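Local atomic coordinates of amine Dehydrogenase (Pseudomonas putida, PDB entry 1JMX), a protein that binds two heme c groups covalently and probably passes electrons through them as the alpha subunit of a quinohemoprotein amine dehydrogenase. Residues A[268-272]-A[387-392]; A[78-82]-A[236-240]; A[304-310]-A[349-354]. All coordinates share one frame; numbering follows the deposited sequence.

Contact 1: residues A[268-272]-A[387-392]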
loop_
_atom_site.group_PDB
_atom_site.type_symbol
_atom_site.label_atom_id
_atom_site.label_comp_id
_atom_site.label_asym_id
_atom_site.label_seq_id
_atom_site.Cartn_x
_atom_site.Cartn_y
_atom_site.Cartn_z
ATOM N N GLU A 268 -1.348 2.977 -19.474
ATOM C CA GLU A 268 -0.512 1.963 -18.858
ATOM C C GLU A 268 0.459 2.504 -17.798
ATOM O O GLU A 268 0.901 1.771 -16.906
ATOM C CB GLU A 268 0.266 1.244 -19.965
ATOM C CG GLU A 268 -0.572 0.893 -21.217
ATOM C CD GLU A 268 -0.950 2.112 -22.105
ATOM O OE1 GLU A 268 -0.192 3.119 -22.124
ATOM O OE2 GLU A 268 -2.014 2.055 -22.787
ATOM N N HIS A 269 0.778 3.792 -17.895
ATOM C CA HIS A 269 1.718 4.421 -16.981
ATOM C C HIS A 269 1.188 5.777 -16.564
ATOM O O HIS A 269 1.274 6.744 -17.328
ATOM C CB HIS A 269 3.053 4.601 -17.695
ATOM C CG HIS A 269 3.460 3.420 -18.514
ATOM N ND1 HIS A 269 4.186 2.366 -17.998
ATOM C CD2 HIS A 269 3.202 3.104 -19.804
ATOM C CE1 HIS A 269 4.357 1.451 -18.935
ATOM N NE2 HIS A 269 3.766 1.873 -20.038
ATOM N N ASP A 270 0.652 5.863 -15.352
ATOM C CA ASP A 270 0.103 7.133 -14.907
ATOM C C ASP A 270 1.061 8.205 -14.415
ATOM O O ASP A 270 0.622 9.293 -14.073
ATOM C CB ASP A 270 -1.083 6.951 -13.957
ATOM C CG ASP A 270 -0.830 5.930 -12.891
ATOM O OD1 ASP A 270 -1.525 4.896 -12.909
ATOM O OD2 ASP A 270 0.042 6.174 -12.035
ATOM N N GLU A 271 2.356 7.904 -14.370
ATOM C CA GLU A 271 3.350 8.908 -13.982
ATOM C C GLU A 271 3.729 9.654 -15.255
ATOM O O GLU A 271 4.355 10.704 -15.211
ATOM C CB GLU A 271 4.638 8.302 -13.386
ATOM C CG GLU A 271 4.690 6.796 -13.201
ATOM C CD GLU A 271 4.920 6.022 -14.484
ATOM O OE1 GLU A 271 6.037 6.057 -15.039
ATOM O OE2 GLU A 271 3.978 5.339 -14.911
ATOM N N ARG A 272 3.380 9.068 -16.393
ATOM C CA ARG A 272 3.679 9.655 -17.687
ATOM C C ARG A 272 2.427 10.339 -18.212
ATOM O O ARG A 272 1.581 9.718 -18.856
ATOM C CB ARG A 272 4.162 8.561 -18.631
ATOM C CG ARG A 272 5.183 7.676 -17.957
ATOM C CD ARG A 272 5.600 6.508 -18.790
ATOM N NE ARG A 272 6.216 5.494 -17.946
ATOM C CZ ARG A 272 6.774 4.375 -18.391
ATOM N NH1 ARG A 272 6.809 4.114 -19.691
ATOM N NH2 ARG A 272 7.252 3.493 -17.529
ATOM N N PRO A 387 4.544 -2.754 -14.659
ATOM C CA PRO A 387 5.504 -1.910 -15.382
ATOM C C PRO A 387 6.379 -1.066 -14.442
ATOM O O PRO A 387 6.055 -0.886 -13.265
ATOM C CB PRO A 387 4.590 -1.015 -16.210
ATOM C CG PRO A 387 3.489 -0.732 -15.234
ATOM C CD PRO A 387 3.214 -2.115 -14.632
ATOM N N LYS A 388 7.488 -0.557 -14.968
ATOM C CA LYS A 388 8.376 0.300 -14.184
ATOM C C LYS A 388 7.688 1.653 -14.020
ATOM O O LYS A 388 6.958 2.096 -14.906
ATOM C CB LYS A 388 9.710 0.515 -14.901
ATOM C CG LYS A 388 10.464 -0.740 -15.240
ATOM C CD LYS A 388 11.827 -0.411 -15.791
ATOM C CE LYS A 388 12.622 -1.661 -16.122
ATOM N NZ LYS A 388 14.056 -1.345 -16.403
ATOM N N VAL A 389 7.859 2.267 -12.858
ATOM C CA VAL A 389 7.286 3.579 -12.589
ATOM C C VAL A 389 8.464 4.550 -12.545
ATOM O O VAL A 389 9.318 4.477 -11.660
ATOM C CB VAL A 389 6.497 3.608 -11.255
ATOM C CG1 VAL A 389 6.073 5.024 -10.916
ATOM C CG2 VAL A 389 5.270 2.707 -11.357
ATOM N N GLN A 390 8.530 5.409 -13.561
ATOM C CA GLN A 390 9.593 6.394 -13.695
ATOM C C GLN A 390 9.493 7.588 -12.759
ATOM O O GLN A 390 8.415 7.955 -12.284
ATOM C CB GLN A 390 9.596 6.982 -15.107
ATOM C CG GLN A 390 9.760 6.026 -16.254
ATOM C CD GLN A 390 9.481 6.706 -17.586
ATOM O OE1 GLN A 390 8.810 7.738 -17.645
ATOM N NE2 GLN A 390 9.994 6.127 -18.660
ATOM N N GLY A 391 10.646 8.195 -12.522
ATOM C CA GLY A 391 10.707 9.419 -11.752
ATOM C C GLY A 391 10.820 10.442 -12.880
ATOM O O GLY A 391 11.592 10.238 -13.818
ATOM N N ARG A 392 9.994 11.480 -12.870
ATOM C CA ARG A 392 10.059 12.496 -13.922
ATOM C C ARG A 392 10.201 13.836 -13.248
ATOM O O ARG A 392 9.357 14.224 -12.442
ATOM C CB ARG A 392 8.820 12.439 -14.801
ATOM C CG ARG A 392 8.771 11.196 -15.657
ATOM C CD ARG A 392 7.521 11.178 -16.489
ATOM N NE ARG A 392 7.694 10.311 -17.642
ATOM C CZ ARG A 392 8.086 10.737 -18.835
ATOM N NH1 ARG A 392 8.339 12.025 -19.038
ATOM N NH2 ARG A 392 8.255 9.866 -19.816
HETATM O O HOH W 1 4.153 2.788 -15.124
#

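Contact 2: residues A[78-82]-A[236-240]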
loop_
_atom_site.group_PDB
_atom_site.type_symbol
_atom_site.label_atom_id
_atom_site.label_comp_id
_atom_site.label_asym_id
_atom_site.label_seq_id
_atom_site.Cartn_x
_atom_site.Cartn_y
_atom_site.Cartn_z
ATOM N N VAL A 78 -9.734 16.940 -4.232
ATOM C CA VAL A 78 -9.400 15.517 -4.236
ATOM C C VAL A 78 -9.450 14.901 -5.640
ATOM O O VAL A 78 -9.456 13.676 -5.791
ATOM C CB VAL A 78 -10.271 14.691 -3.217
ATOM C CG1 VAL A 78 -9.805 14.948 -1.795
ATOM C CG2 VAL A 78 -11.743 15.039 -3.335
ATOM N N ARG A 79 -9.409 15.752 -6.666
ATOM C CA ARG A 79 -9.449 15.276 -8.039
ATOM C C ARG A 79 -8.162 14.570 -8.483
ATOM O O ARG A 79 -8.169 13.832 -9.463
ATOM C CB ARG A 79 -9.815 16.416 -8.996
ATOM C CG ARG A 79 -11.213 16.995 -8.755
ATOM C CD ARG A 79 -11.673 17.883 -9.909
ATOM N NE ARG A 79 -11.733 17.142 -11.167
ATOM C CZ ARG A 79 -12.752 16.372 -11.535
ATOM N NH1 ARG A 79 -13.814 16.250 -10.754
ATOM N NH2 ARG A 79 -12.680 15.661 -12.650
ATOM N N TYR A 80 -7.076 14.775 -7.740
ATOM C CA TYR A 80 -5.792 14.147 -8.047
ATOM C C TYR A 80 -5.865 12.624 -8.042
ATOM O O TYR A 80 -5.068 11.960 -8.702
ATOM C CB TYR A 80 -4.701 14.604 -7.069
ATOM C CG TYR A 80 -4.987 14.325 -5.605
ATOM C CD1 TYR A 80 -5.565 15.301 -4.796
ATOM C CD2 TYR A 80 -4.690 13.085 -5.029
ATOM C CE1 TYR A 80 -5.847 15.059 -3.455
ATOM C CE2 TYR A 80 -4.969 12.827 -3.676
ATOM C CZ TYR A 80 -5.550 13.822 -2.903
ATOM O OH TYR A 80 -5.853 13.597 -1.582
ATOM N N ALA A 81 -6.817 12.077 -7.285
ATOM C CA ALA A 81 -7.006 10.623 -7.191
ATOM C C ALA A 81 -7.501 10.046 -8.517
ATOM O O ALA A 81 -6.986 9.031 -8.986
ATOM C CB ALA A 81 -7.976 10.280 -6.054
ATOM N N MET A 82 -8.495 10.703 -9.116
ATOM C CA MET A 82 -9.051 10.268 -10.400
ATOM C C MET A 82 -8.041 10.557 -11.508
ATOM O O MET A 82 -7.984 9.846 -12.510
ATOM C CB MET A 82 -10.363 10.998 -10.708
ATOM C CG MET A 82 -11.504 10.693 -9.751
ATOM S SD MET A 82 -12.993 11.665 -10.092
ATOM C CE MET A 82 -12.569 13.183 -9.278
ATOM N N TYR A 236 -20.423 16.452 -16.309
ATOM C CA TYR A 236 -19.136 17.148 -16.272
ATOM C C TYR A 236 -17.920 16.231 -16.228
ATOM O O TYR A 236 -16.847 16.625 -16.673
ATOM C CB TYR A 236 -19.079 18.156 -15.114
ATOM C CG TYR A 236 -18.843 17.556 -13.738
ATOM C CD1 TYR A 236 -17.609 17.691 -13.101
ATOM C CD2 TYR A 236 -19.857 16.868 -13.073
ATOM C CE1 TYR A 236 -17.390 17.159 -11.836
ATOM C CE2 TYR A 236 -19.651 16.331 -11.809
ATOM C CZ TYR A 236 -18.420 16.483 -11.195
ATOM O OH TYR A 236 -18.229 15.986 -9.932
ATOM N N GLU A 237 -18.086 15.013 -15.709
ATOM C CA GLU A 237 -16.982 14.055 -15.613
ATOM C C GLU A 237 -16.614 13.402 -16.939
ATOM O O GLU A 237 -17.142 12.356 -17.318
ATOM C CB GLU A 237 -17.263 12.994 -14.547
ATOM C CG GLU A 237 -17.199 13.508 -13.110
ATOM C CD GLU A 237 -15.779 13.810 -12.619
ATOM O OE1 GLU A 237 -14.817 13.805 -13.419
ATOM O OE2 GLU A 237 -15.623 14.055 -11.406
ATOM N N TRP A 238 -15.660 14.029 -17.613
ATOM C CA TRP A 238 -15.167 13.591 -18.906
ATOM C C TRP A 238 -14.104 12.504 -18.798
ATOM O O TRP A 238 -13.076 12.687 -18.149
ATOM C CB TRP A 238 -14.610 14.805 -19.648
ATOM C CG TRP A 238 -13.916 14.510 -20.937
ATOM C CD1 TRP A 238 -12.626 14.084 -21.099
ATOM C CD2 TRP A 238 -14.448 14.692 -22.253
ATOM N NE1 TRP A 238 -12.321 13.997 -22.435
ATOM C CE2 TRP A 238 -13.419 14.365 -23.168
ATOM C CE3 TRP A 238 -15.693 15.102 -22.751
ATOM C CZ2 TRP A 238 -13.599 14.440 -24.558
ATOM C CZ3 TRP A 238 -15.871 15.175 -24.126
ATOM C CH2 TRP A 238 -14.829 14.845 -25.014
ATOM N N ARG A 239 -14.358 11.376 -19.454
ATOM C CA ARG A 239 -13.427 10.258 -19.469
ATOM C C ARG A 239 -13.168 9.891 -20.915
ATOM O O ARG A 239 -14.077 9.498 -21.631
ATOM C CB ARG A 239 -14.003 9.053 -18.720
ATOM C CG ARG A 239 -14.180 9.286 -17.244
ATOM C CD ARG A 239 -12.851 9.542 -16.558
ATOM N NE ARG A 239 -13.041 9.795 -15.137
ATOM C CZ ARG A 239 -13.491 10.941 -14.644
ATOM N NH1 ARG A 239 -13.785 11.947 -15.451
ATOM N NH2 ARG A 239 -13.694 11.067 -13.347
ATOM N N GLY A 240 -11.922 10.000 -21.347
ATOM C CA GLY A 240 -11.625 9.680 -22.723
ATOM C C GLY A 240 -10.379 8.863 -22.937
ATOM O O GLY A 240 -9.582 8.656 -22.026
#

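Contact 3: residues A[304-310]-A[349-354]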
loop_
_atom_site.group_PDB
_atom_site.type_symbol
_atom_site.label_atom_id
_atom_site.label_comp_id
_atom_site.label_asym_id
_atom_site.label_seq_id
_atom_site.Cartn_x
_atom_site.Cartn_y
_atom_site.Cartn_z
ATOM N N LEU A 304 1.643 32.018 -28.219
ATOM C CA LEU A 304 0.479 32.236 -27.372
ATOM C C LEU A 304 -0.606 31.243 -27.756
ATOM O O LEU A 304 -0.867 31.014 -28.937
ATOM C CB LEU A 304 -0.039 33.672 -27.521
ATOM C CG LEU A 304 0.820 34.822 -26.974
ATOM C CD1 LEU A 304 1.109 34.591 -25.492
ATOM C CD2 LEU A 304 2.118 34.952 -27.757
ATOM N N VAL A 305 -1.209 30.624 -26.749
ATOM C CA VAL A 305 -2.260 29.637 -26.970
ATOM C C VAL A 305 -3.552 30.220 -26.428
ATOM O O VAL A 305 -3.542 30.916 -25.407
ATOM C CB VAL A 305 -1.944 28.307 -26.228
ATOM C CG1 VAL A 305 -2.870 27.198 -26.702
ATOM C CG2 VAL A 305 -0.489 27.919 -26.435
ATOM N N GLY A 306 -4.657 29.976 -27.127
ATOM C CA GLY A 306 -5.923 30.502 -26.659
ATOM C C GLY A 306 -7.080 30.312 -27.605
ATOM O O GLY A 306 -6.990 29.578 -28.588
ATOM N N SER A 307 -8.184 30.971 -27.281
ATOM C CA SER A 307 -9.388 30.903 -28.088
ATOM C C SER A 307 -9.872 32.311 -28.432
ATOM O O SER A 307 -9.970 33.174 -27.558
ATOM C CB SER A 307 -10.477 30.134 -27.332
ATOM O OG SER A 307 -11.672 30.052 -28.092
ATOM N N GLY A 308 -10.164 32.532 -29.713
ATOM C CA GLY A 308 -10.638 33.830 -30.164
ATOM C C GLY A 308 -9.580 34.914 -30.065
ATOM O O GLY A 308 -9.867 36.035 -29.625
ATOM N N LEU A 309 -8.357 34.581 -30.466
ATOM C CA LEU A 309 -7.248 35.531 -30.421
ATOM C C LEU A 309 -7.284 36.492 -31.607
ATOM O O LEU A 309 -7.168 36.081 -32.765
ATOM C CB LEU A 309 -5.897 34.798 -30.387
ATOM C CG LEU A 309 -5.613 33.861 -29.205
ATOM C CD1 LEU A 309 -4.214 33.282 -29.335
ATOM C CD2 LEU A 309 -5.768 34.607 -27.886
ATOM N N ALA A 310 -7.477 37.769 -31.313
ATOM C CA ALA A 310 -7.509 38.793 -32.352
ATOM C C ALA A 310 -6.917 40.065 -31.769
ATOM O O ALA A 310 -7.231 40.468 -30.634
ATOM C CB ALA A 310 -8.930 39.042 -32.838
ATOM N N VAL A 349 0.639 39.754 -20.360
ATOM C CA VAL A 349 0.589 39.537 -21.805
ATOM C C VAL A 349 -0.816 39.825 -22.332
ATOM O O VAL A 349 -1.801 39.675 -21.608
ATOM C CB VAL A 349 0.997 38.084 -22.159
ATOM C CG1 VAL A 349 0.925 37.847 -23.652
ATOM C CG2 VAL A 349 2.411 37.808 -21.665
ATOM N N ALA A 350 -0.898 40.269 -23.585
ATOM C CA ALA A 350 -2.179 40.576 -24.211
ATOM C C ALA A 350 -2.160 40.421 -25.724
ATOM O O ALA A 350 -1.113 40.550 -26.362
ATOM C CB ALA A 350 -2.614 41.990 -23.849
ATOM N N VAL A 351 -3.313 40.060 -26.279
ATOM C CA VAL A 351 -3.478 39.930 -27.722
ATOM C C VAL A 351 -4.710 40.787 -27.980
ATOM O O VAL A 351 -5.850 40.328 -27.845
ATOM C CB VAL A 351 -3.732 38.483 -28.167
ATOM C CG1 VAL A 351 -3.784 38.416 -29.694
ATOM C CG2 VAL A 351 -2.633 37.566 -27.634
ATOM N N GLY A 352 -4.470 42.051 -28.315
ATOM C CA GLY A 352 -5.566 42.979 -28.515
ATOM C C GLY A 352 -5.945 43.387 -27.104
ATOM O O GLY A 352 -5.078 43.823 -26.329
ATOM N N THR A 353 -7.219 43.222 -26.746
ATOM C CA THR A 353 -7.675 43.555 -25.399
ATOM C C THR A 353 -7.651 42.345 -24.454
ATOM O O THR A 353 -7.797 42.509 -23.235
ATOM C CB THR A 353 -9.081 44.233 -25.392
ATOM O OG1 THR A 353 -9.964 43.567 -26.314
ATOM C CG2 THR A 353 -8.957 45.715 -25.776
ATOM N N LEU A 354 -7.433 41.149 -25.011
ATOM C CA LEU A 354 -7.357 39.903 -24.228
ATOM C C LEU A 354 -6.102 39.795 -23.355
ATOM O O LEU A 354 -4.979 39.754 -23.864
ATOM C CB LEU A 354 -7.400 38.666 -25.140
ATOM C CG LEU A 354 -8.734 38.086 -25.617
ATOM C CD1 LEU A 354 -8.471 36.801 -26.401
ATOM C CD2 LEU A 354 -9.629 37.811 -24.419
#

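Contact 1: residues A[268-272]-A[387-392]
With CG of Arg272 beside its backbone N (chi1 -46°) and the chain straight from CG to NE, the guanidinium comes to lie across the amide of Gln390, whose own chain runs extended beyond CG to meet it. The two planes are stacked 11° apart, Gln390 CD standing 3.4 Å above the guanidinium plane of Arg272. His269 lies on the opposite face, so the cationic group is sandwiched between an amide and an imidazole. Its edge is used as well. NE gives Glu271 OE1 a nearly straight salt-bridged hydrogen bond of 3.0 Å on the syn side, and NH2 makes a weak bond to Lys388 O. Glu271, bent at chi2, offers the other face of OE1 to Gln390 N at 3.0 Å, so that one oxygen ties the turn 269-272 to the facing loop. A water donates to Glu271 OE2 (2.6 Å) and to Lys388 O, and also pairs with His269 ND1. Val389 CG1 packs on Glu271 CG, and Pro387 CB on His269 CE1 at 3.7 Å. Gln390 OE1 is held by weak bonds from NE and NH2 of Arg392, whose NH1 reaches Leu191 O. A leucine in place of Arg272 would probably leave Glu271 without its charge mate and strip the Gln390 amide of the flat partner stacked on it. Domain II thus meets domain IV at the surface through a charged, directional contact, in which the arginine and the backbone N-H probably favour an ionised Glu271.

Contact 2: residues A[78-82]-A[236-240]
Arg79 and Glu237 meet head-on, and their charged ends make the tight part of the contact. The guanidinium grips the carboxylate end-on with two nitrogens: Arg79 NH1 to Glu237 OE2 at 2.9 Å, and Arg79 NH2 to Glu237 OE1 at 2.9 Å, the latter nearly straight at 174°. Both oxygens lie near the guanidinium plane, but the two flat groups are tilted 27° apart, and OE2 is approached from above the carboxylate plane. A bend at chi3 (60°) in Arg79 swings the group across to its partner. Arg239, two residues along the same strand as Glu237, adds a second end-on grip, placing NH1 (2.9 Å) and NH2 (3.0 Å) both on Glu237 OE1, which therefore takes three hydrogen bonds. The buried carboxylate is clamped between two arginines, and their charges probably keep it ionised. Arg79 NH1 also hydrogen-bonds Thr75 OG1, and Arg239 NH2 makes a salt bridge with Glu35.

The looser side lies in the backbones and at Tyr236. The nearest CA atoms, those of Met82 and Arg239, are 10.1 Å apart, so side chains alone span the gap, and Tyr236 CE1 merely brushes Arg79 NH1 at 3.8 Å. Both arginines remain partly exposed. Met82 bridges the gap: SD sits at the edge of the Arg239 guanidinium, 3.4 Å from NH2, and CE lies over a face of the Arg79 guanidinium.

Tyr236 and Glu237 form a classic beta bulge opposite Tyr233 at the start of strand 237-244. Strand 247-256 lies alongside, its Val252 touching Met82 and Arg239, while Val78 and Ala81 pack the turn 78-81 against helix 107-110.

Contact 3: residues A[304-310]-A[349-354]
Leu354 is one bump of the hairpin end 349-354: its CD1 enters a shallow hollow made by the turning chain of 304-310. The floor is backbone, with Gly308 O 3.6 Å from Leu354 CD1, and the wall is Leu309, whose CD2 is 3.8 Å from the same methyl. These two leucines cross at about a right angle and touch through one methyl each. Both have CG beside the backbone N (chi1 -61° for Leu309), and both then run extended into the shared space. The missing side chain of Gly306 matters here, since a CB at that position would crowd Leu309 CD2.

Val351 is the other, broader knob. CG1 faces Leu309 CB at 4.2 Å and the backbone of Ala310, while CG2 points at Leu304 in a longer contact. Deeper in, Leu304 CD1 rests on Val349 CG1 at 3.7 Å, backed by Val289 of strand 285-295.

At the more exposed end Ala310 O faces Val351 O at 3.1 Å, two acceptors with no bond between them. Gly352 lies beside Ala310 O, where a CB would clash with it. Glycine also suits its positive phi in the type II' turn from Val351 to Leu354, where Val351 N bonds Leu354 O at 2.9 Å and the return bond, Leu354 N to Val351 O, is weak.

No hydrogen bond joins the segments. Strands 299-307 and 345-351 face one another through aliphatic side chains, with strand 285-295 pairing to 299-307 and to 354-362, as in the immunoglobulin-like sandwich of E-set domains, the clan of domain III.

Contacts 1 and 2 both reach the eight-stranded barrel 182-280: contact 2 joins it to the heme-binding part, contact 1 to domain IV. Their centres are 19 Å apart and their nearest atoms about 8 Å; Asp270 of contact 1 also makes a salt bridge to Arg84, just beyond the segment 78-82. Contact 3 is internal to domain III, its centre 35 Å from that of contact 1 and 28 Å from that of contact 2, and it falls within the sequence between the two halves of contact 1. Contact 2 approaches the cofactors: the side chain of Met82 is about 13 Å from a heme c, and about 9 Å from the side chains of heme-binding Lys32 and Arg108.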